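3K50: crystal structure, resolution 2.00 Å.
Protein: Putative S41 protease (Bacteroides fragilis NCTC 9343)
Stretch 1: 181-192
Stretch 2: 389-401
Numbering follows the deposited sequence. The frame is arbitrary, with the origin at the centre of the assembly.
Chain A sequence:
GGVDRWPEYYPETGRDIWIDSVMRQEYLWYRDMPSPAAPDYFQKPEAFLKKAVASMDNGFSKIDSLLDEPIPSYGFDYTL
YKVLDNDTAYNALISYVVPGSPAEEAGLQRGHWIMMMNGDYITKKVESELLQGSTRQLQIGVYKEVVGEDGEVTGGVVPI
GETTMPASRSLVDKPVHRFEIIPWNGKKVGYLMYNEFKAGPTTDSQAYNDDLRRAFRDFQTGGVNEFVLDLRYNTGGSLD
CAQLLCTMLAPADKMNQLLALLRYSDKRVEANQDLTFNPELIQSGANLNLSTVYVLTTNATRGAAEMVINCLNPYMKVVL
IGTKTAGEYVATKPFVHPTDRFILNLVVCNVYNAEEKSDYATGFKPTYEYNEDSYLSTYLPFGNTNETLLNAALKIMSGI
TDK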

# COMPACT_ATOMS: atom_id res chain seq x y z
N ILE A 181 11.11 -12.22 13.31
CA ILE A 181 10.52 -13.39 13.96
C ILE A 181 10.41 -13.03 15.44
O ILE A 181 11.41 -12.70 16.09
CB ILE A 181 11.32 -14.68 13.77
CG1 ILE A 181 11.33 -15.04 12.28
CG2 ILE A 181 10.68 -15.82 14.60
CD1 ILE A 181 12.37 -16.08 11.91
N ILE A 182 9.19 -13.09 15.96
CA ILE A 182 8.89 -12.73 17.33
C ILE A 182 8.47 -13.93 18.13
O ILE A 182 7.44 -14.57 17.82
CB ILE A 182 7.73 -11.71 17.31
CG1 ILE A 182 8.10 -10.52 16.39
CG2 ILE A 182 7.29 -11.28 18.74
CD1 ILE A 182 6.88 -9.65 15.97
N PRO A 183 9.23 -14.28 19.17
CA PRO A 183 8.71 -15.32 20.07
C PRO A 183 7.64 -14.69 20.97
O PRO A 183 7.83 -13.60 21.52
CB PRO A 183 9.94 -15.71 20.87
CG PRO A 183 10.78 -14.48 20.88
CD PRO A 183 10.55 -13.78 19.60
N TRP A 184 6.49 -15.33 21.11
CA TRP A 184 5.44 -14.72 21.87
C TRP A 184 4.50 -15.73 22.49
O TRP A 184 3.73 -16.41 21.78
CB TRP A 184 4.67 -13.74 20.97
CG TRP A 184 3.63 -12.92 21.72
CD1 TRP A 184 2.32 -13.27 21.94
CD2 TRP A 184 3.81 -11.65 22.32
NE1 TRP A 184 1.67 -12.27 22.62
CE2 TRP A 184 2.58 -11.27 22.89
CE3 TRP A 184 4.89 -10.77 22.40
CZ2 TRP A 184 2.39 -10.05 23.51
CZ3 TRP A 184 4.72 -9.58 23.07
CH2 TRP A 184 3.47 -9.22 23.60
N ASN A 185 4.50 -15.79 23.82
CA ASN A 185 3.66 -16.77 24.54
C ASN A 185 3.60 -18.18 23.91
O ASN A 185 2.53 -18.77 23.67
CB ASN A 185 2.27 -16.15 24.72
CG ASN A 185 2.35 -14.87 25.58
OD1 ASN A 185 3.03 -14.86 26.59
ND2 ASN A 185 1.66 -13.81 25.17
N GLY A 186 4.77 -18.68 23.56
CA GLY A 186 4.89 -20.06 23.05
C GLY A 186 4.68 -20.24 21.57
O GLY A 186 4.69 -21.38 21.07
N LYS A 187 4.50 -19.12 20.88
CA LYS A 187 4.30 -19.08 19.44
C LYS A 187 5.53 -18.46 18.80
O LYS A 187 6.27 -17.73 19.44
CB LYS A 187 3.08 -18.26 19.12
CG LYS A 187 1.78 -18.81 19.71
CD LYS A 187 0.68 -17.76 19.69
CE LYS A 187 -0.70 -18.34 20.09
NZ LYS A 187 -1.29 -19.22 18.99
N LYS A 188 5.74 -18.77 17.52
CA LYS A 188 6.85 -18.19 16.77
C LYS A 188 6.16 -17.40 15.64
O LYS A 188 5.56 -17.98 14.72
CB LYS A 188 7.83 -19.24 16.29
CG LYS A 188 8.37 -20.17 17.46
CD LYS A 188 9.49 -21.14 17.00
CE LYS A 188 9.85 -22.26 18.08
N VAL A 189 6.21 -16.09 15.78
CA VAL A 189 5.46 -15.17 14.95
C VAL A 189 6.28 -14.48 13.88
O VAL A 189 7.25 -13.74 14.17
CB VAL A 189 4.73 -14.11 15.81
CG1 VAL A 189 3.71 -13.33 14.91
CG2 VAL A 189 4.00 -14.74 16.98
N GLY A 190 5.90 -14.74 12.63
CA GLY A 190 6.53 -14.06 11.51
C GLY A 190 5.86 -12.70 11.34
O GLY A 190 4.64 -12.62 11.32
N TYR A 191 6.65 -11.63 11.21
CA TYR A 191 6.09 -10.29 10.98
C TYR A 191 6.68 -9.77 9.66
O TYR A 191 7.91 -9.74 9.48
CB TYR A 191 6.42 -9.31 12.13
CG TYR A 191 6.08 -7.87 11.79
CD1 TYR A 191 4.76 -7.44 11.81
CD2 TYR A 191 7.05 -6.97 11.44
CE1 TYR A 191 4.41 -6.15 11.50
CE2 TYR A 191 6.71 -5.65 11.09
CZ TYR A 191 5.41 -5.26 11.13
OH TYR A 191 5.04 -4.01 10.78
N LEU A 192 5.81 -9.38 8.76
CA LEU A 192 6.23 -8.80 7.51
C LEU A 192 5.50 -7.52 7.17
O LEU A 192 4.29 -7.53 7.00
CB LEU A 192 6.01 -9.80 6.36
CG LEU A 192 6.36 -9.42 4.92
CD1 LEU A 192 7.88 -9.30 4.75
CD2 LEU A 192 5.83 -10.43 3.97
N LEU A 389 -0.69 -1.68 16.23
CA LEU A 389 -1.41 -2.71 15.49
C LEU A 389 -0.74 -4.06 15.65
O LEU A 389 -1.43 -5.06 15.79
CB LEU A 389 -1.62 -2.34 14.00
CG LEU A 389 -2.20 -0.96 13.66
CD1 LEU A 389 -2.45 -0.78 12.11
CD2 LEU A 389 -3.45 -0.72 14.46
N LEU A 390 0.59 -4.12 15.71
CA LEU A 390 1.24 -5.42 15.89
C LEU A 390 0.95 -5.92 17.31
O LEU A 390 0.62 -7.04 17.49
CB LEU A 390 2.75 -5.36 15.63
CG LEU A 390 3.62 -6.55 16.10
CD1 LEU A 390 3.17 -7.84 15.41
CD2 LEU A 390 5.06 -6.28 15.84
N ASN A 391 1.03 -5.06 18.31
CA ASN A 391 0.72 -5.44 19.67
C ASN A 391 -0.70 -6.02 19.78
O ASN A 391 -0.93 -6.97 20.51
CB ASN A 391 0.83 -4.25 20.61
CG ASN A 391 0.72 -4.67 22.06
OD1 ASN A 391 -0.33 -4.56 22.63
ND2 ASN A 391 1.78 -5.26 22.59
N ALA A 392 -1.64 -5.41 19.07
CA ALA A 392 -3.04 -5.89 19.08
C ALA A 392 -3.12 -7.33 18.59
O ALA A 392 -3.80 -8.17 19.20
CB ALA A 392 -3.96 -4.97 18.25
N ALA A 393 -2.47 -7.61 17.45
CA ALA A 393 -2.46 -8.92 16.88
C ALA A 393 -1.87 -9.90 17.87
O ALA A 393 -2.41 -10.98 18.07
CB ALA A 393 -1.62 -8.96 15.59
N LEU A 394 -0.74 -9.54 18.45
CA LEU A 394 -0.07 -10.44 19.41
C LEU A 394 -0.94 -10.75 20.61
O LEU A 394 -0.94 -11.86 21.11
CB LEU A 394 1.25 -9.85 19.86
CG LEU A 394 2.34 -9.67 18.78
CD1 LEU A 394 3.48 -8.81 19.38
CD2 LEU A 394 2.87 -10.98 18.25
N LYS A 395 -1.69 -9.76 21.09
CA LYS A 395 -2.57 -9.98 22.21
C LYS A 395 -3.76 -10.84 21.79
O LYS A 395 -4.18 -11.75 22.53
CB LYS A 395 -3.07 -8.65 22.82
CG LYS A 395 -2.01 -7.83 23.63
CD LYS A 395 -2.77 -6.66 24.34
CE LYS A 395 -1.89 -5.60 25.07
NZ LYS A 395 -0.61 -6.15 25.52
N ILE A 396 -4.34 -10.54 20.64
CA ILE A 396 -5.52 -11.29 20.18
C ILE A 396 -5.18 -12.78 19.98
O ILE A 396 -5.91 -13.62 20.43
CB ILE A 396 -6.10 -10.68 18.92
CG1 ILE A 396 -6.84 -9.38 19.29
CG2 ILE A 396 -7.09 -11.65 18.23
CD1 ILE A 396 -6.78 -8.25 18.20
N MSE A 397 -4.04 -13.09 19.38
CA MSE A 397 -3.69 -14.48 19.16
C MSE A 397 -3.40 -15.19 20.48
O MSE A 397 -3.46 -16.40 20.56
CB MSE A 397 -2.51 -14.61 18.18
CG MSE A 397 -1.17 -14.24 18.77
SE MSE A 397 0.33 -14.39 17.55
CE MSE A 397 -0.16 -12.98 16.25
N SER A 398 -3.07 -14.46 21.52
CA SER A 398 -2.76 -15.07 22.80
C SER A 398 -3.95 -15.06 23.74
O SER A 398 -3.82 -15.52 24.87
CB SER A 398 -1.64 -14.28 23.50
OG SER A 398 -0.44 -14.39 22.82
N GLY A 399 -5.06 -14.48 23.32
CA GLY A 399 -6.26 -14.35 24.17
C GLY A 399 -6.23 -13.29 25.24
O GLY A 399 -7.07 -13.32 26.13
N ILE A 400 -5.27 -12.37 25.18
CA ILE A 400 -5.08 -11.30 26.16
C ILE A 400 -6.16 -10.27 25.90
O ILE A 400 -6.77 -9.73 26.85
CB ILE A 400 -3.66 -10.66 26.08
CG1 ILE A 400 -2.59 -11.68 26.48
CG2 ILE A 400 -3.54 -9.44 27.02
CD1 ILE A 400 -1.13 -11.42 25.98
N THR A 401 -6.39 -9.99 24.62
CA THR A 401 -7.53 -9.15 24.22
C THR A 401 -8.60 -10.20 23.83
O THR A 401 -8.27 -11.17 23.13
CB THR A 401 -7.25 -8.11 23.04
OG1 THR A 401 -6.29 -7.12 23.44
CG2 THR A 401 -8.54 -7.37 22.62
O HOH W 1 -3.96 -18.29 18.57

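A β-hairpin packs one face against the last turns of a helix. Its strands are joined by a type I' turn from Trp 184 to Lys 187. Ile 182, Trp 184, Lys 187, Val 189 and Tyr 191 all point toward the helix; Pro 183 and Lys 188, between them in sequence, make no contact with it.

Leu 394 is the central bump. Its CD2 lies 4.1 Å from Val 189 CG2 and 4.5 Å from Ile 182 CG2, so this methyl touches residues of both strands. Its CB lies over one face of the Trp 184 indole, 3.8 Å from the centroid of the five-membered ring, a CH-pi contact.

One helical turn earlier, Leu 390 fills the next hollow. Leu 390 CD2 is 3.8 Å from Ile 182 CD1 and also lies over one face of the Tyr 191 ring; Leu 390 CD1 is 4.0 Å from Tyr 191 CD1. Toward the turn, selenomethionine Met 397 lays its SE 3.7 Å from Val 189 CG2 and 4.0 Å from Lys 187 CD.

Polar groups gather near the helix end. Asn 185 ND2 donates a hydrogen bond to Ser 398 OG (3.2 Å), and Ser 398 OG donates to Leu 394 O (3.1 Å). Ser 398 OG lies at the edge of the indole, 3.0 Å from Trp 184 NE1. A water bridges Lys 187 NZ and Met 397 O.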